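TATA-box-binding protein (Methanococcus jannaschii, PDB 2Z8U) probably binds the TATA box of archaeal promoters as a general transcription factor, helping RNA polymerase to initiate transcription. Local coordinates at residues V19-L30 against I63-T72. Sequence-based numbering, arbitrary orientation.
Sequences VVSTKIGDNIDL and IFRSGKVNCT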
ATOM      1  N   VAL B  19      21.031  24.658   8.371  1.00 35.15           N
ATOM      2  CA  VAL B  19      21.014  23.718   9.494  1.00 35.64           C
ATOM      3  C   VAL B  19      22.358  22.992   9.397  1.00 35.26           C
ATOM      4  O   VAL B  19      22.724  22.534   8.326  1.00 35.65           O
ATOM      5  CB  VAL B  19      19.814  22.735   9.406  1.00 35.36           C
ATOM      6  CG1 VAL B  19      19.876  21.649  10.519  1.00 36.60           C
ATOM      7  CG2 VAL B  19      18.477  23.503   9.452  1.00 35.75           C
ATOM      8  N   VAL B  20      23.112  22.939  10.485  1.00 34.73           N
ATOM      9  CA  VAL B  20      24.407  22.263  10.476  1.00 34.40           C
ATOM     10  C   VAL B  20      24.474  21.190  11.568  1.00 34.25           C
ATOM     11  O   VAL B  20      23.725  21.256  12.565  1.00 33.49           O
ATOM     12  CB  VAL B  20      25.583  23.250  10.666  1.00 34.18           C
ATOM     13  CG1 VAL B  20      25.578  24.354   9.578  1.00 36.34           C
ATOM     14  CG2 VAL B  20      25.585  23.876  12.094  1.00 34.34           C
ATOM     15  N   SER B  21      25.348  20.208  11.362  1.00 33.64           N
ATOM     16  CA  SER B  21      25.661  19.233  12.409  1.00 34.15           C
ATOM     17  C   SER B  21      27.152  19.163  12.640  1.00 33.88           C
ATOM     18  O   SER B  21      27.951  19.516  11.760  1.00 32.83           O
ATOM     19  CB  SER B  21      25.171  17.819  12.029  1.00 34.08           C
ATOM     20  OG  SER B  21      25.749  17.430  10.789  1.00 39.09           O
ATOM     21  N   THR B  22      27.530  18.689  13.829  1.00 32.70           N
ATOM     22  CA  THR B  22      28.903  18.371  14.098  1.00 33.80           C
ATOM     23  C   THR B  22      28.960  17.406  15.287  1.00 33.90           C
ATOM     24  O   THR B  22      27.914  16.977  15.796  1.00 34.41           O
ATOM     25  CB  THR B  22      29.760  19.652  14.338  1.00 33.71           C
ATOM     26  OG1 THR B  22      31.137  19.289  14.342  1.00 32.97           O
ATOM     27  CG2 THR B  22      29.418  20.328  15.673  1.00 33.20           C
ATOM     28  N   LYS B  23      30.173  17.041  15.685  1.00 33.46           N
ATOM     29  CA  LYS B  23      30.396  16.261  16.878  1.00 34.90           C
ATOM     30  C   LYS B  23      31.414  17.011  17.734  1.00 34.48           C
ATOM     31  O   LYS B  23      32.493  17.348  17.259  1.00 34.36           O
ATOM     32  CB  LYS B  23      30.898  14.864  16.507  1.00 35.52           C
ATOM     33  CG  LYS B  23      30.958  13.906  17.714  1.00 39.06           C
ATOM     34  CD  LYS B  23      31.079  12.455  17.241  1.00 42.75           C
ATOM     35  CE  LYS B  23      30.966  11.492  18.424  1.00 44.41           C
ATOM     36  NZ  LYS B  23      30.182  10.299  17.997  1.00 45.97           N
ATOM     37  N   ILE B  24      31.070  17.293  18.984  1.00 35.54           N
ATOM     38  CA  ILE B  24      31.936  18.111  19.837  1.00 36.37           C
ATOM     39  C   ILE B  24      32.699  17.312  20.928  1.00 36.99           C
ATOM     40  O   ILE B  24      33.477  17.878  21.689  1.00 37.02           O
ATOM     41  CB  ILE B  24      31.156  19.354  20.453  1.00 37.29           C
ATOM     42  CG1 ILE B  24      30.137  18.924  21.529  1.00 37.47           C
ATOM     43  CG2 ILE B  24      30.542  20.229  19.314  1.00 36.97           C
ATOM     44  CD1 ILE B  24      29.476  20.108  22.271  1.00 38.00           C
ATOM     45  N   GLY B  25      32.464  16.008  20.995  1.00 36.97           N
ATOM     46  CA  GLY B  25      33.059  15.163  22.033  1.00 38.33           C
ATOM     47  C   GLY B  25      32.468  13.777  21.950  1.00 39.21           C
ATOM     48  O   GLY B  25      31.835  13.458  20.960  1.00 38.38           O
ATOM     49  N   ASP B  26      32.642  12.963  23.001  1.00 41.01           N
ATOM     50  CA  ASP B  26      32.397  11.502  22.932  1.00 42.71           C
ATOM     51  C   ASP B  26      31.349  10.906  23.886  1.00 42.88           C
ATOM     52  O   ASP B  26      30.774   9.840  23.593  1.00 44.83           O
ATOM     53  CB  ASP B  26      33.713  10.730  23.180  1.00 44.13           C
ATOM     54  CG  ASP B  26      34.818  11.073  22.161  1.00 48.48           C
ATOM     55  OD1 ASP B  26      34.560  11.100  20.926  1.00 51.03           O
ATOM     56  OD2 ASP B  26      35.974  11.280  22.615  1.00 53.59           O
ATOM     57  N   ASN B  27      31.169  11.523  25.045  1.00 41.56           N
ATOM     58  CA  ASN B  27      30.345  10.961  26.113  1.00 41.32           C
ATOM     59  C   ASN B  27      30.108  12.118  27.071  1.00 40.26           C
ATOM     60  O   ASN B  27      30.582  12.120  28.211  1.00 39.51           O
ATOM     61  CB  ASN B  27      31.069   9.764  26.780  1.00 41.52           C
ATOM     62  CG  ASN B  27      30.346   9.213  28.012  1.00 43.39           C
ATOM     63  OD1 ASN B  27      29.115   9.242  28.117  1.00 44.88           O
ATOM     64  ND2 ASN B  27      31.130   8.691  28.952  1.00 42.23           N
ATOM     65  N   ILE B  28      29.355  13.088  26.566  1.00 38.47           N
ATOM     66  CA  ILE B  28      29.197  14.408  27.166  1.00 37.94           C
ATOM     67  C   ILE B  28      28.206  14.333  28.321  1.00 36.52           C
ATOM     68  O   ILE B  28      27.114  13.778  28.183  1.00 36.37           O
ATOM     69  CB  ILE B  28      28.661  15.445  26.123  1.00 37.41           C
ATOM     70  CG1 ILE B  28      29.395  15.347  24.763  1.00 40.17           C
ATOM     71  CG2 ILE B  28      28.660  16.873  26.719  1.00 38.29           C
ATOM     72  CD1 ILE B  28      30.470  16.407  24.493  1.00 44.78           C
ATOM     73  N   ASP B  29      28.601  14.882  29.464  1.00 36.14           N
ATOM     74  CA  ASP B  29      27.747  14.878  30.647  1.00 35.55           C
ATOM     75  C   ASP B  29      26.773  16.033  30.496  1.00 33.80           C
ATOM     76  O   ASP B  29      27.106  17.160  30.816  1.00 33.64           O
ATOM     77  CB  ASP B  29      28.641  15.013  31.893  1.00 35.63           C
ATOM     78  CG  ASP B  29      27.881  15.083  33.204  1.00 37.57           C
ATOM     79  OD1 ASP B  29      26.640  15.272  33.250  1.00 39.67           O
ATOM     80  OD2 ASP B  29      28.580  14.918  34.229  1.00 37.80           O
ATOM     81  N   LEU B  30      25.563  15.750  30.024  1.00 33.25           N
ATOM     82  CA  LEU B  30      24.569  16.827  29.776  1.00 32.71           C
ATOM     83  C   LEU B  30      24.045  17.536  31.038  1.00 32.60           C
ATOM     84  O   LEU B  30      23.656  18.708  30.971  1.00 31.67           O
ATOM     85  CB  LEU B  30      23.397  16.287  28.937  1.00 33.54           C
ATOM     86  CG  LEU B  30      23.796  15.787  27.535  1.00 33.51           C
ATOM     87  CD1 LEU B  30      22.583  15.264  26.804  1.00 34.53           C
ATOM     88  CD2 LEU B  30      24.495  16.901  26.718  1.00 34.81           C
ATOM     89  N   ILE B  63      22.144  19.270  21.761  1.00 35.86           N
ATOM     90  CA  ILE B  63      23.360  18.551  22.112  1.00 36.23           C
ATOM     91  C   ILE B  63      23.038  17.175  22.703  1.00 36.92           C
ATOM     92  O   ILE B  63      22.264  17.082  23.656  1.00 35.67           O
ATOM     93  CB  ILE B  63      24.219  19.332  23.139  1.00 36.50           C
ATOM     94  CG1 ILE B  63      24.429  20.789  22.689  1.00 36.90           C
ATOM     95  CG2 ILE B  63      25.546  18.584  23.388  1.00 36.95           C
ATOM     96  CD1 ILE B  63      25.183  21.657  23.675  1.00 36.32           C
ATOM     97  N   PHE B  64      23.679  16.132  22.173  1.00 36.52           N
ATOM     98  CA  PHE B  64      23.472  14.771  22.674  1.00 38.04           C
ATOM     99  C   PHE B  64      24.672  14.270  23.493  1.00 37.35           C
ATOM    100  O   PHE B  64      25.784  14.773  23.340  1.00 36.16           O
ATOM    101  CB  PHE B  64      23.196  13.835  21.492  1.00 38.89           C
ATOM    102  CG  PHE B  64      21.840  14.035  20.858  1.00 40.96           C
ATOM    103  CD1 PHE B  64      20.687  13.540  21.477  1.00 41.63           C
ATOM    104  CD2 PHE B  64      21.716  14.704  19.657  1.00 42.46           C
ATOM    105  CE1 PHE B  64      19.426  13.713  20.893  1.00 42.81           C
ATOM    106  CE2 PHE B  64      20.458  14.877  19.054  1.00 44.84           C
ATOM    107  CZ  PHE B  64      19.311  14.375  19.681  1.00 41.60           C
ATOM    108  N   ARG B  65      24.438  13.274  24.356  1.00 37.68           N
ATOM    109  CA  ARG B  65      25.503  12.595  25.105  1.00 39.11           C
ATOM    110  C   ARG B  65      26.597  12.011  24.173  1.00 37.94           C
ATOM    111  O   ARG B  65      27.759  11.996  24.526  1.00 38.34           O
ATOM    112  CB  ARG B  65      24.887  11.485  25.996  1.00 39.00           C
ATOM    113  CG  ARG B  65      25.828  10.821  26.997  1.00 42.26           C
ATOM    114  CD  ARG B  65      25.050  10.160  28.185  1.00 42.80           C
ATOM    115  NE  ARG B  65      24.140  11.126  28.828  1.00 50.18           N
ATOM    116  CZ  ARG B  65      24.490  12.025  29.760  1.00 52.61           C
ATOM    117  NH1 ARG B  65      25.735  12.088  30.235  1.00 53.67           N
ATOM    118  NH2 ARG B  65      23.580  12.867  30.235  1.00 52.22           N
ATOM    119  N   SER B  66      26.210  11.543  22.992  1.00 37.95           N
ATOM    120  CA  SER B  66      27.163  11.075  21.955  1.00 38.12           C
ATOM    121  C   SER B  66      28.162  12.148  21.499  1.00 37.83           C
ATOM    122  O   SER B  66      29.177  11.840  20.883  1.00 38.52           O
ATOM    123  CB  SER B  66      26.400  10.597  20.722  1.00 38.10           C
ATOM    124  OG  SER B  66      25.798  11.711  20.059  1.00 36.61           O
ATOM    125  N   GLY B  67      27.852  13.406  21.768  1.00 37.24           N
ATOM    126  CA  GLY B  67      28.666  14.511  21.274  1.00 36.99           C
ATOM    127  C   GLY B  67      28.094  15.134  20.012  1.00 36.16           C
ATOM    128  O   GLY B  67      28.560  16.200  19.595  1.00 35.18           O
ATOM    129  N   LYS B  68      27.097  14.477  19.409  1.00 35.90           N
ATOM    130  CA  LYS B  68      26.382  15.037  18.248  1.00 36.41           C
ATOM    131  C   LYS B  68      25.689  16.343  18.607  1.00 36.03           C
ATOM    132  O   LYS B  68      25.043  16.447  19.654  1.00 34.75           O
ATOM    133  CB  LYS B  68      25.332  14.062  17.706  1.00 36.62           C
ATOM    134  CG  LYS B  68      24.484  14.647  16.558  1.00 42.20           C
ATOM    135  CD  LYS B  68      23.480  13.602  16.093  1.00 46.25           C
ATOM    136  CE  LYS B  68      22.752  14.038  14.852  1.00 48.86           C
ATOM    137  NZ  LYS B  68      21.708  13.015  14.531  1.00 52.80           N
ATOM    138  N   VAL B  69      25.814  17.323  17.715  1.00 35.77           N
ATOM    139  CA  VAL B  69      25.196  18.621  17.852  1.00 35.80           C
ATOM    140  C   VAL B  69      24.460  18.932  16.532  1.00 36.97           C
ATOM    141  O   VAL B  69      24.995  18.707  15.423  1.00 37.71           O
ATOM    142  CB  VAL B  69      26.253  19.728  18.178  1.00 35.02           C
ATOM    143  CG1 VAL B  69      25.611  21.143  18.185  1.00 37.67           C
ATOM    144  CG2 VAL B  69      26.959  19.463  19.524  1.00 36.08           C
ATOM    145  N   ASN B  70      23.225  19.421  16.655  1.00 37.29           N
ATOM    146  CA  ASN B  70      22.469  19.963  15.521  1.00 38.35           C
ATOM    147  C   ASN B  70      22.184  21.423  15.850  1.00 37.84           C
ATOM    148  O   ASN B  70      21.917  21.766  17.010  1.00 37.15           O
ATOM    149  CB  ASN B  70      21.166  19.196  15.315  1.00 38.69           C
ATOM    150  CG  ASN B  70      21.391  17.745  14.864  1.00 43.83           C
ATOM    151  OD1 ASN B  70      22.354  17.427  14.150  1.00 48.45           O
ATOM    152  ND2 ASN B  70      20.500  16.855  15.291  1.00 47.89           N
ATOM    153  N   CYS B  71      22.281  22.289  14.850  1.00 38.06           N
ATOM    154  CA  CYS B  71      22.183  23.724  15.083  1.00 37.54           C
ATOM    155  C   CYS B  71      21.365  24.370  13.975  1.00 37.03           C
ATOM    156  O   CYS B  71      21.630  24.159  12.794  1.00 35.70           O
ATOM    157  CB  CYS B  71      23.589  24.360  15.184  1.00 37.58           C
ATOM    158  SG  CYS B  71      23.626  26.172  15.151  1.00 39.46           S
ATOM    159  N   THR B  72      20.368  25.150  14.394  1.00 36.16           N
ATOM    160  CA  THR B  72      19.418  25.801  13.505  1.00 36.03           C
ATOM    161  C   THR B  72      19.452  27.304  13.765  1.00 35.49           C
ATOM    162  O   THR B  72      19.891  27.744  14.826  1.00 34.34           O
ATOM    163  CB  THR B  72      17.988  25.228  13.771  1.00 36.44           C
ATOM    164  OG1 THR B  72      17.085  25.719  12.785  1.00 41.82           O
ATOM    165  CG2 THR B  72      17.494  25.620  15.142  1.00 33.62           C
TER
HETATM  166  O   HOH W   1      24.760  13.314  32.510  1.00 48.37           O
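The guanidinium group of Arg65 carries Ile28 O and Leu30 CG over one of its faces, while Asp29 CA approaches it obliquely. Although Arg65 NH1 comes within 3.0 Å of Ile28 O, the angle is too poor for a hydrogen bond. The polar link is indirect: a water accepts a weak bond from Arg65 NH2 and donates to Asp29 OD1, which also caps the following helix at Glu32 N. A bend at chi3 (-53°) folds the arginine chain back over 28-30. The Asn27 side chain lies alongside, OD1 3.8 Å from Arg65 CG, its amide plane 73° from the guanidinium. Ile28 N donates to Arg65 O over 2.8 Å, in the carbonyl plane and on a lone pair. Leu30, with CG over that guanidinium face, sends CD1 to 3.6 Å from Ile63 O and CD2 against Ile63 CG2; an alanine here would probably open a gap beside Ile63 and deprive the arginine face of its aliphatic cover.

Further along, strands 19-23 and 68-72 run antiparallel at 161°, with Val20-Cys71 and Thr22-Val69 as hydrogen-bonded pairs. Ile24 N extends the pairing to Gly67 O. On the face bearing Val20 and Val69, Ile24 CG2 meets Val69 CG2 at 3.7 Å, the two side chains crossing at about a right angle; Val20 and Ile24 also pack on helix 77-94. Gly67 ends a type I turn from Phe64, and a CB there would strike Gly25 O. On the other sheet face, Ser21 OG hydrogen-bonds to Gln107 NE2 of the same chain, and Lys68 NZ forms a salt bridge with Glu129 of the second subunit. The chemistry thus divides: main-chain bonds and apolar packing join the strands within the first TBP repeat, whereas at the turn Arg65, weakly bonded to Tyr42, probably tempers the aspartate's charge, NH1 lying 4.5 Å from Asp29 OD1, beyond a salt bridge.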